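Local structure of nicastrin (Dictyostelium purpureum, 4R12) at residues M28-Q33 with Y569-E574; D222-F227 with E271-V276. The protein probably serves as an essential subunit of gamma-secretase, the complex that cleaves membrane proteins such as Notch receptors inside the membrane. All blocks are in the same frame, centred on the assembly; numbering follows the deposited sequence.

Contact 2 is nested along the chain inside the long loop closed by contact 1: 28-33 comes first, then 222-227 and 271-276, and 569-574 near the C-terminal end. Their centres lie about 13 Å apart. Contact 1 pairs strand 21-29 with strand 572-575, and 572-575 also pairs with strand 192-203; contact 2 joins the loops following strands 214-220 and 262-268 of the large lobe. The two meet directly, P570 CG packing 3.5 Å from V276 CG1 and the rings of F572 and W273 meeting edge-to-face, so a strand pair that includes small-lobe residues packs directly on the large-lobe loops.

Contact 1: M28-Q33 with Y569-E574; sequences MTSDGQ and YPIFTE. With NAG (2-acetamido-2-deoxy-beta-D-glucopyranose), chain F.
M28 and T573 form the tight part of this contact, an antiparallel hydrogen-bonded pair. M28 N gives its hydrogen to T573 O at 2.8 Å, nearly straight at 168°, and T573 N returns a bond to M28 O at 2.9 Å. Their side chains lie on the same face of the pairing, where M28 CB packs 3.4 Å from T573 OG1. That hydroxyl sits between its own backbone N and carbonyl carbon (chi1 62°), and it is also hydrogen-bonded to S183 OG at the start of helix 183-189. The same helix takes the side chain of M28 on S183 and C186, so this face is buried. One residue on, the backbones stay close through CA-H...O contacts, from F572 CA to M28 O and from T29 CA to I571 O, the latter at 3.3 Å.

Toward 29-32 the packing thins out. T29 and F572 lie side by side and point the same way, CG2 of T29 meeting the ring obliquely, 3.8 Å from F572 CD1. S30 adds its hydroxyl, which lies beside its own backbone N (chi1 -75°) and comes 3.3 Å from I571 CG1. Beyond it the chain turns back through the exposed D31, closed by a bond from T29 N to G32 O and a weak one from G32 N to T29 OG1. At the far end of 569-574 the NAG N-linked at N566 lies against Y569, its C6 3.3 Å above one face of the ring, offset toward the rim.

The arrangement is a short antiparallel beta pairing between a strand early in the chain and one close to its C-terminal end: strand 21-29, in the small lobe and followed by a hairpin turn into 33-34, pairs near its end with 572-575.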
ATOM      1  N   MET A  28       0.745 -10.761  13.955  1.00 28.27           N
ATOM      2  CA  MET A  28       0.317 -10.697  15.349  1.00 29.15           C
ATOM      3  C   MET A  28      -0.124  -9.280  15.720  1.00 30.27           C
ATOM      4  O   MET A  28       0.347  -8.294  15.143  1.00 28.44           O
ATOM      5  CB  MET A  28       1.428 -11.180  16.283  1.00 31.92           C
ATOM      6  CG  MET A  28       1.332 -12.662  16.637  1.00 32.33           C
ATOM      7  SD  MET A  28       1.355 -13.775  15.217  1.00 34.17           S
ATOM      8  CE  MET A  28       2.962 -13.338  14.550  1.00 31.94           C
ATOM      9  N   THR A  29      -1.058  -9.197  16.662  1.00 31.18           N
ATOM     10  CA  THR A  29      -1.493  -7.921  17.218  1.00 33.28           C
ATOM     11  C   THR A  29      -1.328  -7.946  18.732  1.00 35.54           C
ATOM     12  O   THR A  29      -0.831  -8.928  19.280  1.00 34.53           O
ATOM     13  CB  THR A  29      -2.950  -7.622  16.882  1.00 32.12           C
ATOM     14  OG1 THR A  29      -3.779  -8.630  17.478  1.00 34.92           O
ATOM     15  CG2 THR A  29      -3.143  -7.611  15.363  1.00 29.53           C
ATOM     16  N   SER A  30      -1.745  -6.879  19.404  1.00 36.44           N
ATOM     17  CA  SER A  30      -1.742  -6.851  20.874  1.00 39.99           C
ATOM     18  C   SER A  30      -2.501  -8.018  21.483  1.00 40.43           C
ATOM     19  O   SER A  30      -2.013  -8.669  22.405  1.00 42.19           O
ATOM     20  CB  SER A  30      -2.354  -5.551  21.397  1.00 40.60           C
ATOM     21  OG  SER A  30      -1.462  -4.467  21.241  1.00 42.15           O
ATOM     22  N   ASP A  31      -3.694  -8.278  20.959  1.00 37.39           N
ATOM     23  CA  ASP A  31      -4.614  -9.240  21.570  1.00 42.61           C
ATOM     24  C   ASP A  31      -4.689 -10.609  20.897  1.00 41.56           C
ATOM     25  O   ASP A  31      -5.432 -11.471  21.356  1.00 43.91           O
ATOM     26  CB  ASP A  31      -6.026  -8.653  21.596  1.00 44.56           C
ATOM     27  CG  ASP A  31      -6.083  -7.282  22.228  1.00 50.64           C
ATOM     28  OD1 ASP A  31      -5.426  -7.077  23.274  1.00 51.76           O
ATOM     29  OD2 ASP A  31      -6.792  -6.411  21.675  1.00 51.80           O
ATOM     30  N   GLY A  32      -3.966 -10.816  19.799  1.00 35.56           N
ATOM     31  CA  GLY A  32      -4.127 -12.049  19.056  1.00 37.10           C
ATOM     32  C   GLY A  32      -3.331 -12.123  17.763  1.00 32.84           C
ATOM     33  O   GLY A  32      -2.224 -11.603  17.661  1.00 31.89           O
ATOM     34  N   GLN A  33      -3.911 -12.775  16.771  1.00 32.40           N
ATOM     35  CA  GLN A  33      -3.184 -13.077  15.554  1.00 32.37           C
ATOM     36  C   GLN A  33      -4.190 -13.290  14.451  1.00 31.42           C
ATOM     37  O   GLN A  33      -5.361 -13.628  14.716  1.00 31.63           O
ATOM     38  CB  GLN A  33      -2.308 -14.325  15.745  1.00 30.88           C
ATOM     39  CG  GLN A  33      -3.117 -15.596  16.009  1.00 32.49           C
ATOM     40  CD  GLN A  33      -2.270 -16.789  16.426  1.00 37.54           C
ATOM     41  OE1 GLN A  33      -1.038 -16.742  16.394  1.00 37.34           O
ATOM     42  NE2 GLN A  33      -2.932 -17.867  16.832  1.00 39.22           N
ATOM     43  N   TYR A 569      -1.356   2.771  20.570  1.00 41.60           N
ATOM     44  CA  TYR A 569      -0.967   2.958  19.171  1.00 39.15           C
ATOM     45  C   TYR A 569      -1.171   1.640  18.412  1.00 38.12           C
ATOM     46  O   TYR A 569      -1.368   0.591  19.037  1.00 36.92           O
ATOM     47  CB  TYR A 569       0.486   3.442  19.077  1.00 37.60           C
ATOM     48  CG  TYR A 569       0.702   4.860  19.589  1.00 39.50           C
ATOM     49  CD1 TYR A 569       0.261   5.960  18.857  1.00 39.85           C
ATOM     50  CD2 TYR A 569       1.353   5.096  20.797  1.00 41.90           C
ATOM     51  CE1 TYR A 569       0.459   7.259  19.317  1.00 39.90           C
ATOM     52  CE2 TYR A 569       1.558   6.391  21.262  1.00 43.42           C
ATOM     53  CZ  TYR A 569       1.111   7.464  20.517  1.00 43.49           C
ATOM     54  OH  TYR A 569       1.309   8.748  20.973  1.00 46.87           O
ATOM     55  N   PRO A 570      -1.157   1.683  17.067  1.00 35.85           N
ATOM     56  CA  PRO A 570      -1.399   0.418  16.366  1.00 35.42           C
ATOM     57  C   PRO A 570      -0.266  -0.584  16.598  1.00 32.99           C
ATOM     58  O   PRO A 570       0.903  -0.236  16.447  1.00 33.19           O
ATOM     59  CB  PRO A 570      -1.489   0.830  14.879  1.00 34.12           C
ATOM     60  CG  PRO A 570      -0.904   2.191  14.798  1.00 33.98           C
ATOM     61  CD  PRO A 570      -1.112   2.836  16.149  1.00 34.73           C
ATOM     62  N   ILE A 571      -0.616  -1.807  16.973  1.00 32.01           N
ATOM     63  CA  ILE A 571       0.388  -2.842  17.194  1.00 32.86           C
ATOM     64  C   ILE A 571       0.216  -3.988  16.214  1.00 31.83           C
ATOM     65  O   ILE A 571      -0.650  -4.842  16.402  1.00 33.06           O
ATOM     66  CB  ILE A 571       0.316  -3.416  18.617  1.00 35.37           C
ATOM     67  CG1 ILE A 571       0.482  -2.306  19.655  1.00 36.66           C
ATOM     68  CG2 ILE A 571       1.390  -4.512  18.791  1.00 35.19           C
ATOM     69  CD1 ILE A 571       1.799  -1.569  19.555  1.00 34.45           C
ATOM     70  N   PHE A 572       1.039  -4.002  15.174  1.00 32.53           N
ATOM     71  CA  PHE A 572       1.031  -5.072  14.181  1.00 31.39           C
ATOM     72  C   PHE A 572       2.453  -5.550  13.987  1.00 30.38           C
ATOM     73  O   PHE A 572       3.356  -4.747  13.765  1.00 30.01           O
ATOM     74  CB  PHE A 572       0.451  -4.609  12.838  1.00 30.45           C
ATOM     75  CG  PHE A 572      -0.973  -4.168  12.926  1.00 30.19           C
ATOM     76  CD1 PHE A 572      -1.999  -5.081  12.790  1.00 28.47           C
ATOM     77  CD2 PHE A 572      -1.286  -2.847  13.156  1.00 30.77           C
ATOM     78  CE1 PHE A 572      -3.327  -4.673  12.863  1.00 31.12           C
ATOM     79  CE2 PHE A 572      -2.605  -2.445  13.243  1.00 32.91           C
ATOM     80  CZ  PHE A 572      -3.622  -3.360  13.098  1.00 32.33           C
ATOM     81  N   THR A 573       2.650  -6.860  14.082  1.00 28.70           N
ATOM     82  CA  THR A 573       3.974  -7.439  13.933  1.00 29.14           C
ATOM     83  C   THR A 573       3.888  -8.683  13.073  1.00 28.69           C
ATOM     84  O   THR A 573       3.210  -9.655  13.425  1.00 30.97           O
ATOM     85  CB  THR A 573       4.614  -7.822  15.296  1.00 30.93           C
ATOM     86  OG1 THR A 573       3.808  -8.818  15.941  1.00 32.39           O
ATOM     87  CG2 THR A 573       4.757  -6.603  16.197  1.00 31.06           C
ATOM     88  N   GLU A 574       4.597  -8.662  11.956  1.00 27.81           N
ATOM     89  CA  GLU A 574       4.545  -9.771  11.024  1.00 27.75           C
ATOM     90  C   GLU A 574       5.516 -10.864  11.430  1.00 28.25           C
ATOM     91  O   GLU A 574       6.671 -10.584  11.768  1.00 28.81           O
ATOM     92  CB  GLU A 574       4.865  -9.292   9.612  1.00 29.42           C
ATOM     93  CG  GLU A 574       4.938 -10.405   8.580  1.00 28.10           C
ATOM     94  CD  GLU A 574       5.240  -9.853   7.203  1.00 31.06           C
ATOM     95  OE1 GLU A 574       6.399  -9.966   6.744  1.00 29.43           O
ATOM     96  OE2 GLU A 574       4.318  -9.288   6.595  1.00 29.51           O
TER
HETATM   97  C1  NAG F 808      -0.329   6.244  25.011  1.00 58.81           C
HETATM   98  C2  NAG F 808      -0.035   7.403  25.923  1.00 60.03           C
HETATM   99  C3  NAG F 808      -1.001   8.562  25.752  1.00 60.26           C
HETATM  100  C4  NAG F 808      -1.365   8.812  24.304  1.00 59.08           C
HETATM  101  C5  NAG F 808      -1.640   7.519  23.567  1.00 58.31           C
HETATM  102  C6  NAG F 808      -1.825   7.706  22.066  1.00 57.00           C
HETATM  103  C7  NAG F 808       1.152   6.582  27.745  1.00 61.61           C
HETATM  104  C8  NAG F 808       1.348   5.141  28.105  1.00 61.78           C
HETATM  105  N2  NAG F 808      -0.023   6.895  27.264  1.00 61.12           N
HETATM  106  O3  NAG F 808      -0.334   9.733  26.207  1.00 60.90           O
HETATM  107  O4  NAG F 808      -2.479   9.670  24.268  1.00 59.48           O
HETATM  108  O5  NAG F 808      -0.439   6.797  23.741  1.00 58.50           O
HETATM  109  O6  NAG F 808      -3.183   7.659  21.651  1.00 56.66           O
HETATM  110  O7  NAG F 808       2.004   7.435  27.865  1.00 61.95           O

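Contact 2: D222-F227 with E271-V276; sequences DTTAFF and ERWGYV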
ATOM      1  N   ASP A 222       0.859   2.571   0.419  1.00 22.96           N
ATOM      2  CA  ASP A 222       0.850   1.148   0.751  1.00 22.75           C
ATOM      3  C   ASP A 222      -0.552   0.557   0.568  1.00 23.37           C
ATOM      4  O   ASP A 222      -1.557   1.279   0.546  1.00 21.69           O
ATOM      5  CB  ASP A 222       1.360   0.899   2.181  1.00 21.05           C
ATOM      6  CG  ASP A 222       0.462   1.502   3.245  1.00 23.52           C
ATOM      7  OD1 ASP A 222       0.145   2.702   3.149  1.00 23.32           O
ATOM      8  OD2 ASP A 222       0.068   0.769   4.182  1.00 24.52           O
ATOM      9  N   THR A 223      -0.598  -0.763   0.402  1.00 22.55           N
ATOM     10  CA  THR A 223      -1.828  -1.462   0.075  1.00 22.46           C
ATOM     11  C   THR A 223      -2.033  -2.667   0.981  1.00 24.37           C
ATOM     12  O   THR A 223      -1.165  -3.000   1.799  1.00 24.17           O
ATOM     13  CB  THR A 223      -1.817  -1.954  -1.375  1.00 23.01           C
ATOM     14  OG1 THR A 223      -0.610  -2.694  -1.586  1.00 23.37           O
ATOM     15  CG2 THR A 223      -1.881  -0.770  -2.358  1.00 21.91           C
ATOM     16  N   THR A 224      -3.174  -3.333   0.826  1.00 23.71           N
ATOM     17  CA  THR A 224      -3.450  -4.551   1.592  1.00 24.98           C
ATOM     18  C   THR A 224      -4.090  -5.607   0.715  1.00 22.34           C
ATOM     19  O   THR A 224      -4.615  -5.309  -0.350  1.00 23.01           O
ATOM     20  CB  THR A 224      -4.388  -4.303   2.785  1.00 24.20           C
ATOM     21  OG1 THR A 224      -5.575  -3.633   2.329  1.00 25.97           O
ATOM     22  CG2 THR A 224      -3.701  -3.470   3.851  1.00 26.31           C
ATOM     23  N   ALA A 225      -4.053  -6.845   1.203  1.00 23.85           N
ATOM     24  CA  ALA A 225      -4.673  -7.978   0.538  1.00 24.07           C
ATOM     25  C   ALA A 225      -4.637  -9.181   1.473  1.00 23.07           C
ATOM     26  O   ALA A 225      -3.916  -9.178   2.479  1.00 25.64           O
ATOM     27  CB  ALA A 225      -3.975  -8.300  -0.760  1.00 22.69           C
ATOM     28  N   PHE A 226      -5.430 -10.194   1.150  1.00 22.69           N
ATOM     29  CA  PHE A 226      -5.373 -11.465   1.863  1.00 23.47           C
ATOM     30  C   PHE A 226      -4.006 -12.073   1.549  1.00 24.60           C
ATOM     31  O   PHE A 226      -3.300 -12.523   2.441  1.00 23.50           O
ATOM     32  CB  PHE A 226      -6.504 -12.401   1.431  1.00 22.70           C
ATOM     33  CG  PHE A 226      -6.683 -13.604   2.326  1.00 25.44           C
ATOM     34  CD1 PHE A 226      -5.879 -14.722   2.174  1.00 24.38           C
ATOM     35  CD2 PHE A 226      -7.660 -13.608   3.317  1.00 26.16           C
ATOM     36  CE1 PHE A 226      -6.040 -15.834   2.987  1.00 25.04           C
ATOM     37  CE2 PHE A 226      -7.833 -14.722   4.147  1.00 26.68           C
ATOM     38  CZ  PHE A 226      -7.021 -15.829   3.977  1.00 28.06           C
ATOM     39  N   PHE A 227      -3.663 -12.070   0.264  1.00 23.75           N
ATOM     40  CA  PHE A 227      -2.358 -12.541  -0.221  1.00 22.93           C
ATOM     41  C   PHE A 227      -1.504 -11.328  -0.539  1.00 22.92           C
ATOM     42  O   PHE A 227      -1.639 -10.738  -1.612  1.00 21.94           O
ATOM     43  CB  PHE A 227      -2.517 -13.425  -1.470  1.00 22.83           C
ATOM     44  CG  PHE A 227      -3.398 -14.619  -1.246  1.00 24.50           C
ATOM     45  CD1 PHE A 227      -2.955 -15.684  -0.476  1.00 26.28           C
ATOM     46  CD2 PHE A 227      -4.669 -14.668  -1.775  1.00 25.03           C
ATOM     47  CE1 PHE A 227      -3.773 -16.781  -0.241  1.00 25.08           C
ATOM     48  CE2 PHE A 227      -5.486 -15.763  -1.550  1.00 26.79           C
ATOM     49  CZ  PHE A 227      -5.035 -16.824  -0.785  1.00 27.03           C
ATOM     50  N   GLU A 271       0.368   3.271   6.016  1.00 24.72           N
ATOM     51  CA  GLU A 271      -0.852   3.936   6.450  1.00 25.19           C
ATOM     52  C   GLU A 271      -1.996   2.962   6.678  1.00 27.07           C
ATOM     53  O   GLU A 271      -2.872   3.223   7.501  1.00 27.29           O
ATOM     54  CB  GLU A 271      -1.289   4.988   5.420  1.00 22.78           C
ATOM     55  CG  GLU A 271      -0.313   6.116   5.301  1.00 23.29           C
ATOM     56  CD  GLU A 271      -0.257   6.973   6.563  1.00 25.19           C
ATOM     57  OE1 GLU A 271      -1.122   7.848   6.735  1.00 26.98           O
ATOM     58  OE2 GLU A 271       0.648   6.760   7.382  1.00 24.42           O
ATOM     59  N   ARG A 272      -2.004   1.845   5.947  1.00 25.35           N
ATOM     60  CA  ARG A 272      -3.108   0.891   6.091  1.00 26.33           C
ATOM     61  C   ARG A 272      -3.039   0.181   7.433  1.00 28.80           C
ATOM     62  O   ARG A 272      -3.935  -0.583   7.780  1.00 28.00           O
ATOM     63  CB  ARG A 272      -3.109  -0.149   4.972  1.00 25.89           C
ATOM     64  CG  ARG A 272      -3.050   0.412   3.566  1.00 28.30           C
ATOM     65  CD  ARG A 272      -3.963   1.556   3.406  1.00 27.15           C
ATOM     66  NE  ARG A 272      -3.987   2.134   2.053  1.00 27.65           N
ATOM     67  CZ  ARG A 272      -4.850   3.090   1.730  1.00 28.55           C
ATOM     68  NH1 ARG A 272      -5.694   3.531   2.667  1.00 23.76           N
ATOM     69  NH2 ARG A 272      -4.888   3.599   0.510  1.00 26.49           N
ATOM     70  N   TRP A 273      -1.972   0.429   8.187  1.00 26.34           N
ATOM     71  CA  TRP A 273      -1.784  -0.246   9.464  1.00 29.55           C
ATOM     72  C   TRP A 273      -1.738   0.786  10.588  1.00 30.89           C
ATOM     73  O   TRP A 273      -0.796   0.832  11.386  1.00 31.45           O
ATOM     74  CB  TRP A 273      -0.523  -1.112   9.415  1.00 29.61           C
ATOM     75  CG  TRP A 273      -0.590  -2.093   8.283  1.00 29.17           C
ATOM     76  CD1 TRP A 273      -0.036  -1.949   7.037  1.00 30.14           C
ATOM     77  CD2 TRP A 273      -1.301  -3.338   8.265  1.00 29.03           C
ATOM     78  NE1 TRP A 273      -0.345  -3.038   6.255  1.00 27.57           N
ATOM     79  CE2 TRP A 273      -1.120  -3.902   6.983  1.00 28.65           C
ATOM     80  CE3 TRP A 273      -2.074  -4.029   9.206  1.00 31.93           C
ATOM     81  CZ2 TRP A 273      -1.677  -5.126   6.623  1.00 30.52           C
ATOM     82  CZ3 TRP A 273      -2.621  -5.247   8.847  1.00 32.59           C
ATOM     83  CH2 TRP A 273      -2.421  -5.784   7.568  1.00 33.98           C
ATOM     84  N   GLY A 274      -2.766   1.627  10.622  1.00 28.98           N
ATOM     85  CA  GLY A 274      -2.924   2.608  11.683  1.00 29.94           C
ATOM     86  C   GLY A 274      -2.268   3.952  11.428  1.00 29.28           C
ATOM     87  O   GLY A 274      -1.842   4.617  12.375  1.00 28.54           O
ATOM     88  N   TYR A 275      -2.154   4.337  10.152  1.00 27.58           N
ATOM     89  CA  TYR A 275      -1.589   5.634   9.770  1.00 25.09           C
ATOM     90  C   TYR A 275      -0.200   5.905  10.338  1.00 27.21           C
ATOM     91  O   TYR A 275       0.095   7.040  10.683  1.00 26.78           O
ATOM     92  CB  TYR A 275      -2.522   6.775  10.222  1.00 28.79           C
ATOM     93  CG  TYR A 275      -3.956   6.613   9.792  1.00 28.39           C
ATOM     94  CD1 TYR A 275      -4.309   6.733   8.455  1.00 28.94           C
ATOM     95  CD2 TYR A 275      -4.964   6.342  10.717  1.00 30.73           C
ATOM     96  CE1 TYR A 275      -5.610   6.582   8.042  1.00 28.00           C
ATOM     97  CE2 TYR A 275      -6.286   6.196  10.309  1.00 30.72           C
ATOM     98  CZ  TYR A 275      -6.595   6.322   8.962  1.00 29.75           C
ATOM     99  OH  TYR A 275      -7.886   6.180   8.518  1.00 29.14           O
ATOM    100  N   VAL A 276       0.662   4.898  10.445  1.00 26.68           N
ATOM    101  CA  VAL A 276       1.886   5.130  11.202  1.00 26.53           C
ATOM    102  C   VAL A 276       2.896   5.997  10.461  1.00 26.44           C
ATOM    103  O   VAL A 276       3.725   6.651  11.098  1.00 27.14           O
ATOM    104  CB  VAL A 276       2.555   3.816  11.629  1.00 28.90           C
ATOM    105  CG1 VAL A 276       1.603   3.021  12.526  1.00 29.29           C
ATOM    106  CG2 VAL A 276       2.977   3.002  10.435  1.00 27.58           C
TER
HETATM  107  O   HOH W   1       0.378  -1.965   3.685  1.00 23.59           O
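The backbones of 222-227 and 271-276 are irregular here, each leaving the end of one of two neighbouring parallel strands, 214-220 and 262-268, on the way to a helix. They approach at their first residues, D222 beside E271 and T223 beside R272, with both CA pairs 6.6 Å apart, and then separate. Y275 takes the N-cap position of helix 276-287.

D222 bridges the gap with its carboxylate. OD2 accepts R272 N at 2.9 Å and 163° through its syn lone pair, while OD1 takes E271 N at 2.9 Å from 40° above the carboxylate plane, a more bent bond. Two successive backbone N-H groups are thus held by one buried side chain, whose CG lies between its backbone N and carbonyl carbon (chi1 65°). In return the R272 side chain reaches the D222 backbone: NE gives a bond of 3.0 Å to D222 O, which lies at the guanidinium edge, close to its plane. S237 OG is hydrogen-bonded to both this carbonyl and R272 NH2.

A water links the two segments, donating to D222 OD2 and T223 O and accepting from W273 NE1 at 2.9 Å. Beside it, T224 CG2 packs 3.6 Å from R272 CB, the two side chains crossing at about a right angle, and 3.8 Å from W273 CZ2. An alanine at D222 would probably leave the N-H groups of E271 and R272 without their acceptors and the water short of one partner, the 271-272 backbone then being held to 222 less firmly, by the R272 NE bond to D222 O.

Loops meeting beyond the ends of adjacent parallel strands are consistent with the fold of the related zinc exopeptidases, whose active sites lie at such strand ends.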